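Local coordinates for protein type II restriction enzyme BsoBI (Geobacillus stearothermophilus, PDB 1DC1) that recognises the double-stranded DNA sequence 5'-CYCGRG-3' as a homodimer and cleaves it after the first cytosine, leaving terminal 5'-phosphates, at residues D[51-56]-D[60-65]; D[145-150]-D[178-183]; D[213-218]-D[318-323]; D[290-295]-D[299-304]. One frame throughout, in Å; residues are numbered along the deposited sequence. Where two conformers were deposited one is given.

Contact 1: residues D[51-56]-D[60-65]; sequences VAASVA and KDLLYL
The carbonyl oxygen of Ala53 is gripped from its own segment and overlaid by a methyl from the other. Ala56 N donates to Ala53 O at 3.0 Å, closing a type I beta turn, while Leu62 CD2 packs on the same Ala53 O at 3.6 Å. The neighbouring carbonyl is covered in a similar way, with Leu65 CD1 3.6 Å from Ala52 O. No hydrogen bond crosses between the segments, and the rest of the contact is made by carbon. Ala56 CB points at 60-65 and is wedged between two residues: it lies 3.4 Å from Leu62 CD2, tighter than usual for two carbons, and 3.6 Å from Asp61 CB.

The turn lies in the region where helix 21-53 gives way to the connection to helix 69-75, and 60-65 doubles back beside it, folded into helical angles with successive bonds from residue i+3 to residue i. This reversal sits far out in the helical part of the enzyme, with its centre about 38 Å from the centre of the chain. Helix 110-152 adds to the burial, since Leu114 touches both Ala53 and Leu62.

Toward the outer side, Val55 and Leu65 meet at an oblique angle, Val55 CG2 pressing against Leu65 CD2 at 3.5 Å. The Val55 torsion (chi1 -41°) sets CG2 between the backbone N and the carbonyl carbon, on the side where Leu65 arrives. Asp61 uses only its CB here; its N is bound by Thr58 OG1, and its OD2 makes a weak bond to Lys57 N. Gln69 NE2 is hydrogen-bonded to both Leu62 O and Leu65 O.

Contact 2: residues D[145-150]-D[178-183]; sequences AIISAL and YELETF
Ile147 of helix 110-152 sends one methyl, CD1, into the short 3-10 turn 180-182 that leads into strand 184-191 of the central mixed sheet, joining a long helix to the sheet of this PD-(D/E)XK nuclease. The apolar part is small: Ile147 CD1 rests 3.9 Å from Leu180 CD2, the two side chains passing at a slant. CG1 of Ile147 lies between the backbone N and the carbonyl carbon (chi1 68°), which carries CD1 outward from the helix to the turn. Ile187 and Tyr157, both on strands of the sheet, touch both Ile147 and Leu180, placing the junction against the sheet.

The polar part belongs chiefly to Glu181. Its carboxylate forms a salt bridge through OE1 with Arg144, one turn earlier on the same helix as Ile147, and this partner ties the 3-10 turn to the helix surface by charge where Ile147 does so by packing. Within the turn, Glu179 O receives Thr182 N at 3.2 Å and also a weak bond from Thr182 OG1, while Phe183 N reaches Leu180 O at 3.1 Å.

Glu181 is bent at its second torsion (chi2 -87°), and its side chain crosses that of Ile147 at about a right angle, leaving Glu181 OE1 3.7 Å from Ile147 CD1.

Contact 3: residues D[213-218]-D[318-323]; sequences ICLFNC and RWIINI
Ile323, the C-terminal residue, faces Leu215 across the contact and also covers the Trp319 ring, with Ile323 CG1 lying 4.0 Å above the ring plane over its centre. The indole also touches Ile278, Lys276 and Leu237 of neighbouring strands. The amide of Asn322 folds back on helix 310-321, Asn322 ND2 donating to Arg318 O at 2.9 Å with an N-H...O angle of 148°. The donor sits above the carbonyl plane, not on a lone pair, and ties the last residues to the helix end. The ring of Phe216 meets Tyr235, their planes at about 50°.

Between the segments a single methyl does most of the work. Leu215 CD2 lies 4.0 Å from Ile323 CD1, the side chains crossing at a slant, and 3.8 Å from Ile320 O, with Ile320 CG2 farther off at 4.4 Å. Leu215 CG stands anti to the backbone N (chi1 -172°), and this projects the branch from the strand toward the helix. Beyond it, the terminal carboxylate of Ile323 is paired through OXT with Arg196, a salt bridge that anchors the chain end to strand 194-199.

Strand 213-217 follows directly on Asp212, a predicted catalytic magnesium ligand whose side chain is about 11 Å from that of Ile320. The arrangement is a helix packed on the central mixed sheet, whose strands lie close to the predicted metal site, as in the PD-(D/E)XK nuclease fold.

Contact 4: residues D[290-295]-D[299-304]; sequences EEIWDQ and GSLTNS
Leu301 N donates to Gln295 O at 3.0 Å along an almost straight line (176°), approaching from well above the carbonyl plane. The same oxygen also accepts a bond from Ser298 OG, which in turn receives Ser300 N. Around these bonds the Gln295 side chain lies over the returning chain: Gln295 CB packs on Leu301 CB at 3.8 Å, and Gln295 CG is 3.5 Å from Ser300 OG. One turn back, Ile292 CG2 meets Leu301 CD2 at 3.8 Å and Ser304 OG at 3.5 Å.

These residues form the way out of the helix in a beta-alpha-beta unit, where strand 276-281 leads to helix 286-298 and then to strand 303-306, which runs parallel beside the first. Gly299 makes the exit with a positive phi (86°), at which a CB would crowd the preceding carbonyl oxygen.

Farther out, Asn258 OD1 takes Gln295 NE2, fixing the rotation of that amide, and Phe279 O receives Ser304 OG, linking the two parallel strands. An alanine at Gln295 would remove this amide and is likely to leave Asn258 OD1 without its donor and Ser300 less closely covered. Glu291 on the same helix forms a salt bridge to Arg263 of the second subunit while also bonding Trp254. The Leu301 side chain sits about 8 Å from that of Glu240, a predicted catalytic magnesium ligand.

Along the chain, contacts 1 and 2 come in series, followed by contact 3, whose two segments bracket contact 4. Contact 1 stands apart in the helical arm, its centre 49 to 59 Å from the others, yet helix 110-152 runs from that region to contact 2. The other three gather around the central mixed sheet. Contacts 2 and 3 have centres 15 Å apart and touch directly, Ala149 CB packing on Ile321 CD1 at 3.4 Å. The centres of contacts 3 and 4 are about 18 Å apart, and the two meet where Trp319 packs on Thr302 and Asn303. Helix 110-152 thus spans from the outlying arm to the sheet that carries the predicted metal site.

Contact 1: residues D[51-56]-D[60-65]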
loop_
_atom_site.group_PDB
_atom_site.type_symbol
_atom_site.label_atom_id
_atom_site.label_comp_id
_atom_site.label_asym_id
_atom_site.label_seq_id
_atom_site.Cartn_x
_atom_site.Cartn_y
_atom_site.Cartn_z
ATOM N N VAL D 51 -23.324 17.348 17.492
ATOM C CA VAL D 51 -24.342 17.523 18.514
ATOM C C VAL D 51 -23.640 17.554 19.875
ATOM O O VAL D 51 -23.910 18.429 20.693
ATOM C CB VAL D 51 -25.366 16.360 18.488
ATOM C CG1 VAL D 51 -26.152 16.352 19.805
ATOM C CG2 VAL D 51 -26.289 16.485 17.259
ATOM N N ALA D 52 -22.722 16.627 20.109
ATOM C CA ALA D 52 -22.007 16.559 21.387
ATOM C C ALA D 52 -21.080 17.735 21.619
ATOM O O ALA D 52 -21.041 18.309 22.692
ATOM C CB ALA D 52 -21.200 15.281 21.444
ATOM N N ALA D 53 -20.339 18.097 20.592
ATOM C CA ALA D 53 -19.390 19.167 20.708
ATOM C C ALA D 53 -20.030 20.518 20.814
ATOM O O ALA D 53 -19.425 21.447 21.372
ATOM C CB ALA D 53 -18.458 19.157 19.528
ATOM N N SER D 54 -21.235 20.648 20.265
ATOM C CA SER D 54 -21.902 21.934 20.257
ATOM C C SER D 54 -22.242 22.531 21.624
ATOM O O SER D 54 -22.538 23.743 21.712
ATOM C CB SER D 54 -23.115 21.880 19.357
ATOM O OG SER D 54 -22.707 21.915 17.999
ATOM N N VAL D 55 -22.194 21.717 22.686
ATOM C CA VAL D 55 -22.437 22.280 24.013
ATOM C C VAL D 55 -21.229 23.142 24.488
ATOM O O VAL D 55 -21.400 23.971 25.376
ATOM C CB VAL D 55 -22.832 21.213 25.060
ATOM C CG1 VAL D 55 -23.784 20.202 24.428
ATOM C CG2 VAL D 55 -21.626 20.564 25.609
ATOM N N ALA D 56 -20.038 22.985 23.876
ATOM C CA ALA D 56 -18.865 23.793 24.224
ATOM C C ALA D 56 -19.106 25.155 23.601
ATOM O O ALA D 56 -19.474 25.266 22.428
ATOM C CB ALA D 56 -17.616 23.183 23.659
ATOM N N LYS D 60 -11.731 25.776 24.085
ATOM C CA LYS D 60 -11.152 25.177 25.286
ATOM C C LYS D 60 -12.154 24.395 26.055
ATOM O O LYS D 60 -11.807 23.479 26.787
ATOM C CB LYS D 60 -10.520 26.233 26.181
ATOM C CG LYS D 60 -9.122 26.546 25.721
ATOM C CD LYS D 60 -8.471 27.611 26.580
ATOM C CE LYS D 60 -7.739 28.677 25.744
ATOM N NZ LYS D 60 -8.401 30.056 25.772
ATOM N N ASP D 61 -13.422 24.737 25.874
ATOM C CA ASP D 61 -14.472 24.023 26.579
ATOM C C ASP D 61 -14.586 22.575 26.101
ATOM O O ASP D 61 -15.067 21.714 26.843
ATOM C CB ASP D 61 -15.819 24.738 26.394
ATOM C CG ASP D 61 -15.967 25.988 27.268
ATOM O OD1 ASP D 61 -15.240 26.115 28.288
ATOM O OD2 ASP D 61 -16.827 26.832 26.912
ATOM N N LEU D 62 -14.131 22.312 24.877
ATOM C CA LEU D 62 -14.193 20.960 24.288
ATOM C C LEU D 62 -13.376 19.962 25.127
ATOM O O LEU D 62 -13.674 18.762 25.129
ATOM C CB LEU D 62 -13.709 20.995 22.799
ATOM C CG LEU D 62 -14.469 21.911 21.789
ATOM C CD1 LEU D 62 -13.687 22.126 20.508
ATOM C CD2 LEU D 62 -15.827 21.288 21.482
ATOM N N LEU D 63 -12.376 20.477 25.841
ATOM C CA LEU D 63 -11.529 19.646 26.686
ATOM C C LEU D 63 -12.289 19.007 27.848
ATOM O O LEU D 63 -11.820 18.053 28.469
ATOM C CB LEU D 63 -10.406 20.489 27.239
ATOM C CG LEU D 63 -9.482 20.970 26.141
ATOM C CD1 LEU D 63 -8.439 21.972 26.661
ATOM C CD2 LEU D 63 -8.823 19.722 25.590
ATOM N N TYR D 64 -13.458 19.546 28.162
ATOM C CA TYR D 64 -14.240 19.008 29.274
ATOM C C TYR D 64 -15.348 18.036 28.902
ATOM O O TYR D 64 -16.000 17.470 29.774
ATOM C CB TYR D 64 -14.812 20.146 30.108
ATOM C CG TYR D 64 -13.743 21.112 30.485
ATOM C CD1 TYR D 64 -12.558 20.655 31.051
ATOM C CD2 TYR D 64 -13.870 22.461 30.188
ATOM C CE1 TYR D 64 -11.521 21.510 31.298
ATOM C CE2 TYR D 64 -12.854 23.332 30.427
ATOM C CZ TYR D 64 -11.667 22.858 30.978
ATOM O OH TYR D 64 -10.605 23.721 31.169
ATOM N N LEU D 65 -15.565 17.843 27.612
ATOM C CA LEU D 65 -16.558 16.884 27.155
ATOM C C LEU D 65 -15.795 15.556 26.965
ATOM O O LEU D 65 -15.259 15.261 25.889
ATOM C CB LEU D 65 -17.178 17.386 25.859
ATOM C CG LEU D 65 -17.721 18.831 25.922
ATOM C CD1 LEU D 65 -18.184 19.321 24.560
ATOM C CD2 LEU D 65 -18.862 18.846 26.887
#

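Contact 2: residues D[145-150]-D[178-183]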
loop_
_atom_site.group_PDB
_atom_site.type_symbol
_atom_site.label_atom_id
_atom_site.label_comp_id
_atom_site.label_asym_id
_atom_site.label_seq_id
_atom_site.Cartn_x
_atom_site.Cartn_y
_atom_site.Cartn_z
ATOM N N ALA D 145 -16.587 -19.947 -5.763
ATOM C CA ALA D 145 -16.180 -20.768 -6.920
ATOM C C ALA D 145 -15.837 -22.232 -6.498
ATOM O O ALA D 145 -16.178 -23.187 -7.187
ATOM C CB ALA D 145 -14.998 -20.115 -7.628
ATOM N N ILE D 146 -15.191 -22.382 -5.346
ATOM C CA ILE D 146 -14.812 -23.670 -4.790
ATOM C C ILE D 146 -16.059 -24.465 -4.389
ATOM O O ILE D 146 -16.204 -25.605 -4.810
ATOM C CB ILE D 146 -13.900 -23.485 -3.528
ATOM C CG1 ILE D 146 -12.538 -22.844 -3.942
ATOM C CG2 ILE D 146 -13.793 -24.861 -2.738
ATOM C CD1 ILE D 146 -11.404 -23.797 -4.012
ATOM N N ILE D 147 -16.945 -23.891 -3.577
ATOM C CA ILE D 147 -18.161 -24.623 -3.181
ATOM C C ILE D 147 -19.096 -24.906 -4.361
ATOM O O ILE D 147 -19.697 -25.966 -4.419
ATOM C CB ILE D 147 -18.892 -23.965 -1.936
ATOM C CG1 ILE D 147 -19.501 -22.604 -2.235
ATOM C CG2 ILE D 147 -17.862 -23.846 -0.785
ATOM C CD1 ILE D 147 -20.052 -21.971 -0.975
ATOM N N SER D 148 -19.187 -24.003 -5.333
ATOM C CA SER D 148 -20.006 -24.311 -6.502
ATOM C C SER D 148 -19.399 -25.469 -7.281
ATOM O O SER D 148 -20.131 -26.337 -7.755
ATOM C CB SER D 148 -20.154 -23.104 -7.402
ATOM O OG SER D 148 -21.197 -22.340 -6.851
ATOM N N ALA D 149 -18.079 -25.497 -7.419
ATOM C CA ALA D 149 -17.433 -26.608 -8.093
ATOM C C ALA D 149 -17.750 -27.945 -7.373
ATOM O O ALA D 149 -17.987 -28.959 -8.029
ATOM C CB ALA D 149 -15.928 -26.400 -8.144
ATOM N N LEU D 150 -17.750 -27.955 -6.035
ATOM C CA LEU D 150 -18.055 -29.177 -5.248
ATOM C C LEU D 150 -19.527 -29.524 -5.462
ATOM O O LEU D 150 -19.859 -30.699 -5.697
ATOM C CB LEU D 150 -17.799 -29.001 -3.719
ATOM C CG LEU D 150 -16.313 -28.843 -3.319
ATOM C CD1 LEU D 150 -16.111 -28.312 -1.925
ATOM C CD2 LEU D 150 -15.689 -30.186 -3.434
ATOM N N TYR D 178 -26.300 -20.994 -0.295
ATOM C CA TYR D 178 -26.351 -19.629 -0.791
ATOM C C TYR D 178 -25.604 -18.716 0.185
ATOM O O TYR D 178 -25.899 -18.695 1.398
ATOM C CB TYR D 178 -27.798 -19.182 -0.869
ATOM C CG TYR D 178 -27.971 -17.814 -1.425
ATOM C CD1 TYR D 178 -28.042 -16.701 -0.582
ATOM C CD2 TYR D 178 -28.131 -17.632 -2.796
ATOM C CE1 TYR D 178 -28.276 -15.431 -1.100
ATOM C CE2 TYR D 178 -28.372 -16.367 -3.336
ATOM C CZ TYR D 178 -28.446 -15.262 -2.491
ATOM O OH TYR D 178 -28.690 -14.007 -3.037
ATOM N N GLU D 179 -24.643 -17.963 -0.331
ATOM C CA GLU D 179 -23.872 -17.038 0.491
ATOM C C GLU D 179 -23.092 -17.617 1.659
ATOM O O GLU D 179 -22.705 -16.856 2.559
ATOM C CB GLU D 179 -24.759 -15.917 1.046
ATOM C CG GLU D 179 -24.956 -14.785 0.058
ATOM C CD GLU D 179 -25.785 -13.634 0.618
ATOM O OE1 GLU D 179 -26.357 -13.772 1.733
ATOM O OE2 GLU D 179 -25.861 -12.584 -0.071
ATOM N N LEU D 180 -22.872 -18.942 1.672
ATOM C CA LEU D 180 -22.054 -19.568 2.743
ATOM C C LEU D 180 -20.602 -19.009 2.718
ATOM O O LEU D 180 -19.963 -18.918 3.781
ATOM C CB LEU D 180 -22.020 -21.115 2.624
ATOM C CG LEU D 180 -21.141 -21.952 3.590
ATOM C CD1 LEU D 180 -21.800 -23.294 3.906
ATOM C CD2 LEU D 180 -19.792 -22.200 2.934
ATOM N N GLU D 181 -20.118 -18.617 1.525
ATOM C CA GLU D 181 -18.780 -18.070 1.338
ATOM C C GLU D 181 -18.508 -16.767 2.133
ATOM O O GLU D 181 -17.359 -16.398 2.424
ATOM C CB GLU D 181 -18.567 -17.907 -0.144
ATOM C CG GLU D 181 -19.382 -16.807 -0.763
ATOM C CD GLU D 181 -20.774 -17.244 -1.195
ATOM O OE1 GLU D 181 -21.171 -18.401 -0.952
ATOM O OE2 GLU D 181 -21.483 -16.392 -1.780
ATOM N N THR D 182 -19.586 -16.096 2.514
ATOM C CA THR D 182 -19.513 -14.875 3.303
ATOM C C THR D 182 -18.874 -15.123 4.646
ATOM O O THR D 182 -18.263 -14.232 5.233
ATOM C CB THR D 182 -20.925 -14.305 3.592
ATOM O OG1 THR D 182 -21.549 -13.924 2.364
ATOM C CG2 THR D 182 -20.810 -13.115 4.497
ATOM N N PHE D 183 -19.032 -16.337 5.152
ATOM C CA PHE D 183 -18.499 -16.660 6.471
ATOM C C PHE D 183 -17.617 -17.861 6.587
ATOM O O PHE D 183 -17.425 -18.377 7.677
ATOM C CB PHE D 183 -19.641 -16.845 7.439
ATOM C CG PHE D 183 -20.393 -15.602 7.683
ATOM C CD1 PHE D 183 -19.741 -14.498 8.246
ATOM C CD2 PHE D 183 -21.737 -15.530 7.358
ATOM C CE1 PHE D 183 -20.410 -13.334 8.491
ATOM C CE2 PHE D 183 -22.430 -14.379 7.592
ATOM C CZ PHE D 183 -21.762 -13.263 8.169
#

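Contact 3: residues D[213-218]-D[318-323]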
loop_
_atom_site.group_PDB
_atom_site.type_symbol
_atom_site.label_atom_id
_atom_site.label_comp_id
_atom_site.label_asym_id
_atom_site.label_seq_id
_atom_site.Cartn_x
_atom_site.Cartn_y
_atom_site.Cartn_z
ATOM N N ILE D 213 -3.893 -18.679 1.107
ATOM C CA ILE D 213 -4.573 -19.960 0.834
ATOM C C ILE D 213 -3.663 -21.127 1.163
ATOM O O ILE D 213 -2.510 -21.155 0.700
ATOM C CB ILE D 213 -4.925 -20.089 -0.668
ATOM C CG1 ILE D 213 -5.804 -18.904 -1.093
ATOM C CG2 ILE D 213 -5.528 -21.504 -0.976
ATOM C CD1 ILE D 213 -5.929 -18.771 -2.552
ATOM N N CYS D 214 -4.197 -22.092 1.919
ATOM C CA CYS D 214 -3.474 -23.293 2.303
ATOM C C CYS D 214 -4.357 -24.500 2.107
ATOM O O CYS D 214 -5.478 -24.489 2.588
ATOM C CB CYS D 214 -3.060 -23.205 3.768
ATOM S SG CYS D 214 -1.635 -22.094 4.112
ATOM N N LEU D 215 -3.849 -25.515 1.407
ATOM C CA LEU D 215 -4.584 -26.760 1.177
ATOM C C LEU D 215 -3.846 -27.832 1.899
ATOM O O LEU D 215 -2.675 -28.049 1.636
ATOM C CB LEU D 215 -4.668 -27.147 -0.301
ATOM C CG LEU D 215 -5.602 -28.353 -0.627
ATOM C CD1 LEU D 215 -7.004 -27.996 -0.214
ATOM C CD2 LEU D 215 -5.636 -28.687 -2.101
ATOM N N PHE D 216 -4.537 -28.523 2.802
ATOM C CA PHE D 216 -3.927 -29.580 3.606
ATOM C C PHE D 216 -4.365 -30.939 3.198
ATOM O O PHE D 216 -5.512 -31.131 2.820
ATOM C CB PHE D 216 -4.306 -29.473 5.066
ATOM C CG PHE D 216 -3.761 -28.283 5.717
ATOM C CD1 PHE D 216 -2.467 -28.292 6.236
ATOM C CD2 PHE D 216 -4.530 -27.127 5.794
ATOM C CE1 PHE D 216 -1.944 -27.158 6.828
ATOM C CE2 PHE D 216 -4.026 -25.977 6.383
ATOM C CZ PHE D 216 -2.737 -25.989 6.901
ATOM N N ASN D 217 -3.425 -31.867 3.283
ATOM C CA ASN D 217 -3.675 -33.263 3.019
ATOM C C ASN D 217 -4.094 -33.791 4.392
ATOM O O ASN D 217 -3.237 -34.194 5.181
ATOM C CB ASN D 217 -2.391 -33.971 2.631
ATOM C CG ASN D 217 -2.480 -35.431 2.877
ATOM O OD1 ASN D 217 -3.538 -35.937 3.276
ATOM N ND2 ASN D 217 -1.393 -36.142 2.639
ATOM N N CYS D 218 -5.384 -33.805 4.689
ATOM C CA CYS D 218 -5.831 -34.262 5.995
ATOM C C CYS D 218 -7.317 -33.972 6.258
ATOM O O CYS D 218 -7.860 -32.935 5.832
ATOM C CB CYS D 218 -4.977 -33.596 7.086
ATOM S SG CYS D 218 -5.486 -31.911 7.520
ATOM N N ARG D 318 -11.617 -26.314 -10.031
ATOM C CA ARG D 318 -11.867 -27.722 -10.305
ATOM C C ARG D 318 -10.545 -28.483 -10.125
ATOM O O ARG D 318 -10.515 -29.566 -9.549
ATOM C CB ARG D 318 -12.453 -27.835 -11.709
ATOM C CG ARG D 318 -12.390 -29.191 -12.318
ATOM C CD ARG D 318 -13.283 -29.267 -13.556
ATOM N NE ARG D 318 -13.771 -30.636 -13.751
ATOM C CZ ARG D 318 -13.629 -31.354 -14.866
ATOM N NH1 ARG D 318 -13.004 -30.846 -15.930
ATOM N NH2 ARG D 318 -14.132 -32.586 -14.915
ATOM N N TRP D 319 -9.449 -27.889 -10.580
ATOM C CA TRP D 319 -8.152 -28.490 -10.414
ATOM C C TRP D 319 -7.804 -28.607 -8.909
ATOM O O TRP D 319 -7.289 -29.650 -8.468
ATOM C CB TRP D 319 -7.119 -27.630 -11.130
ATOM C CG TRP D 319 -5.695 -27.996 -10.776
ATOM C CD1 TRP D 319 -4.988 -29.085 -11.211
ATOM C CD2 TRP D 319 -4.819 -27.272 -9.913
ATOM N NE1 TRP D 319 -3.734 -29.085 -10.679
ATOM C CE2 TRP D 319 -3.594 -27.981 -9.878
ATOM C CE3 TRP D 319 -4.946 -26.090 -9.163
ATOM C CZ2 TRP D 319 -2.503 -27.549 -9.126
ATOM C CZ3 TRP D 319 -3.858 -25.661 -8.413
ATOM C CH2 TRP D 319 -2.655 -26.387 -8.401
ATOM N N ILE D 320 -8.076 -27.545 -8.128
ATOM C CA ILE D 320 -7.754 -27.553 -6.704
ATOM C C ILE D 320 -8.453 -28.671 -5.956
ATOM O O ILE D 320 -7.859 -29.339 -5.116
ATOM C CB ILE D 320 -8.124 -26.205 -6.035
ATOM C CG1 ILE D 320 -6.910 -25.290 -6.102
ATOM C CG2 ILE D 320 -8.514 -26.401 -4.538
ATOM C CD1 ILE D 320 -7.222 -23.863 -5.756
ATOM N N ILE D 321 -9.723 -28.856 -6.277
ATOM C CA ILE D 321 -10.552 -29.858 -5.645
ATOM C C ILE D 321 -10.054 -31.286 -5.937
ATOM O O ILE D 321 -10.256 -32.213 -5.137
ATOM C CB ILE D 321 -12.051 -29.657 -6.108
ATOM C CG1 ILE D 321 -12.691 -28.511 -5.321
ATOM C CG2 ILE D 321 -12.850 -30.897 -5.895
ATOM C CD1 ILE D 321 -13.551 -27.719 -6.169
ATOM N N ASN D 322 -9.381 -31.446 -7.070
ATOM C CA ASN D 322 -8.885 -32.756 -7.470
ATOM C C ASN D 322 -7.439 -33.026 -7.152
ATOM O O ASN D 322 -6.961 -34.087 -7.477
ATOM C CB ASN D 322 -9.139 -32.968 -8.965
ATOM C CG ASN D 322 -10.602 -33.290 -9.265
ATOM O OD1 ASN D 322 -11.074 -34.398 -8.963
ATOM N ND2 ASN D 322 -11.332 -32.322 -9.845
ATOM N N ILE D 323 -6.757 -32.070 -6.527
ATOM C CA ILE D 323 -5.353 -32.209 -6.133
ATOM C C ILE D 323 -5.233 -33.348 -5.102
ATOM O O ILE D 323 -4.100 -33.837 -4.972
ATOM C CB ILE D 323 -4.814 -30.905 -5.462
ATOM C CG1 ILE D 323 -4.728 -29.773 -6.469
ATOM C CG2 ILE D 323 -3.453 -31.162 -4.806
ATOM C CD1 ILE D 323 -4.260 -28.515 -5.817
ATOM O OXT ILE D 323 -6.247 -33.726 -4.453
#

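Contact 4: residues D[290-295]-D[299-304]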
loop_
_atom_site.group_PDB
_atom_site.type_symbol
_atom_site.label_atom_id
_atom_site.label_comp_id
_atom_site.label_asym_id
_atom_site.label_seq_id
_atom_site.Cartn_x
_atom_site.Cartn_y
_atom_site.Cartn_z
ATOM N N GLU D 290 3.945 -11.732 -17.867
ATOM C CA GLU D 290 5.077 -12.413 -18.479
ATOM C C GLU D 290 5.840 -13.199 -17.422
ATOM O O GLU D 290 6.245 -14.346 -17.646
ATOM C CB GLU D 290 5.998 -11.402 -19.110
ATOM C CG GLU D 290 5.404 -10.750 -20.340
ATOM C CD GLU D 290 5.853 -11.437 -21.639
ATOM O OE1 GLU D 290 6.216 -12.645 -21.615
ATOM O OE2 GLU D 290 5.844 -10.761 -22.692
ATOM N N GLU D 291 6.040 -12.594 -16.264
ATOM C CA GLU D 291 6.770 -13.286 -15.211
ATOM C C GLU D 291 5.996 -14.496 -14.665
ATOM O O GLU D 291 6.598 -15.539 -14.345
ATOM C CB GLU D 291 7.075 -12.311 -14.078
ATOM C CG GLU D 291 8.167 -11.359 -14.448
ATOM C CD GLU D 291 8.407 -10.365 -13.365
ATOM O OE1 GLU D 291 7.493 -10.219 -12.529
ATOM O OE2 GLU D 291 9.491 -9.723 -13.351
ATOM N N ILE D 292 4.676 -14.361 -14.521
ATOM C CA ILE D 292 3.844 -15.474 -14.028
ATOM C C ILE D 292 3.918 -16.618 -15.038
ATOM O O ILE D 292 4.118 -17.761 -14.656
ATOM C CB ILE D 292 2.358 -15.069 -13.831
ATOM C CG1 ILE D 292 2.260 -14.078 -12.667
ATOM C CG2 ILE D 292 1.460 -16.342 -13.580
ATOM C CD1 ILE D 292 1.001 -13.265 -12.661
ATOM N N TRP D 293 3.768 -16.292 -16.321
ATOM C CA TRP D 293 3.851 -17.279 -17.382
ATOM C C TRP D 293 5.213 -17.986 -17.360
ATOM O O TRP D 293 5.289 -19.220 -17.437
ATOM C CB TRP D 293 3.628 -16.590 -18.694
ATOM C CG TRP D 293 3.695 -17.479 -19.833
ATOM C CD1 TRP D 293 4.781 -17.749 -20.593
ATOM C CD2 TRP D 293 2.620 -18.214 -20.383
ATOM N NE1 TRP D 293 4.455 -18.609 -21.597
ATOM C CE2 TRP D 293 3.128 -18.919 -21.495
ATOM C CE3 TRP D 293 1.266 -18.354 -20.045
ATOM C CZ2 TRP D 293 2.329 -19.757 -22.281
ATOM C CZ3 TRP D 293 0.470 -19.181 -20.814
ATOM C CH2 TRP D 293 1.003 -19.876 -21.923
ATOM N N ASP D 294 6.293 -17.231 -17.244
ATOM C CA ASP D 294 7.610 -17.846 -17.177
ATOM C C ASP D 294 7.710 -18.825 -16.003
ATOM O O ASP D 294 8.305 -19.902 -16.117
ATOM C CB ASP D 294 8.684 -16.779 -17.023
ATOM C CG ASP D 294 8.909 -16.028 -18.303
ATOM O OD1 ASP D 294 8.333 -16.487 -19.321
ATOM O OD2 ASP D 294 9.638 -15.001 -18.293
ATOM N N GLN D 295 7.157 -18.431 -14.859
ATOM C CA GLN D 295 7.178 -19.276 -13.646
ATOM C C GLN D 295 6.314 -20.521 -13.808
ATOM O O GLN D 295 6.643 -21.579 -13.264
ATOM C CB GLN D 295 6.728 -18.463 -12.412
ATOM C CG GLN D 295 7.755 -17.428 -12.007
ATOM C CD GLN D 295 7.478 -16.842 -10.642
ATOM O OE1 GLN D 295 6.822 -17.466 -9.840
ATOM N NE2 GLN D 295 7.976 -15.638 -10.379
ATOM N N GLY D 299 7.891 -24.240 -13.903
ATOM C CA GLY D 299 7.466 -25.095 -12.845
ATOM C C GLY D 299 7.616 -24.427 -11.494
ATOM O O GLY D 299 7.229 -24.978 -10.468
ATOM N N SER D 300 8.144 -23.215 -11.437
ATOM C CA SER D 300 8.274 -22.619 -10.115
ATOM C C SER D 300 6.885 -22.221 -9.540
ATOM O O SER D 300 6.682 -22.258 -8.333
ATOM C CB SER D 300 9.340 -21.492 -10.097
ATOM O OG SER D 300 8.785 -20.216 -10.176
ATOM N N LEU D 301 5.922 -21.888 -10.390
ATOM C CA LEU D 301 4.558 -21.636 -9.927
ATOM C C LEU D 301 3.750 -22.769 -10.593
ATOM O O LEU D 301 3.941 -23.065 -11.771
ATOM C CB LEU D 301 4.079 -20.265 -10.390
ATOM C CG LEU D 301 2.946 -19.470 -9.745
ATOM C CD1 LEU D 301 3.229 -19.240 -8.279
ATOM C CD2 LEU D 301 2.785 -18.116 -10.534
ATOM N N THR D 302 2.869 -23.419 -9.836
ATOM C CA THR D 302 2.048 -24.534 -10.315
ATOM C C THR D 302 0.819 -24.147 -11.145
ATOM O O THR D 302 0.464 -24.827 -12.119
ATOM C CB THR D 302 1.566 -25.417 -9.145
ATOM O OG1 THR D 302 2.653 -25.630 -8.241
ATOM C CG2 THR D 302 1.084 -26.750 -9.658
ATOM N N ASN D 303 0.172 -23.051 -10.757
ATOM C CA ASN D 303 -1.015 -22.597 -11.469
ATOM C C ASN D 303 -1.292 -21.131 -11.145
ATOM O O ASN D 303 -0.759 -20.567 -10.174
ATOM C CB ASN D 303 -2.215 -23.475 -11.080
ATOM C CG ASN D 303 -3.218 -23.621 -12.189
ATOM O OD1 ASN D 303 -3.286 -22.809 -13.130
ATOM N ND2 ASN D 303 -4.030 -24.654 -12.081
ATOM N N SER D 304 -2.132 -20.514 -11.957
ATOM C CA SER D 304 -2.472 -19.109 -11.756
ATOM C C SER D 304 -3.779 -18.812 -12.450
ATOM O O SER D 304 -4.159 -19.499 -13.395
ATOM C CB SER D 304 -1.390 -18.216 -12.339
ATOM O OG SER D 304 -1.672 -16.839 -12.157
#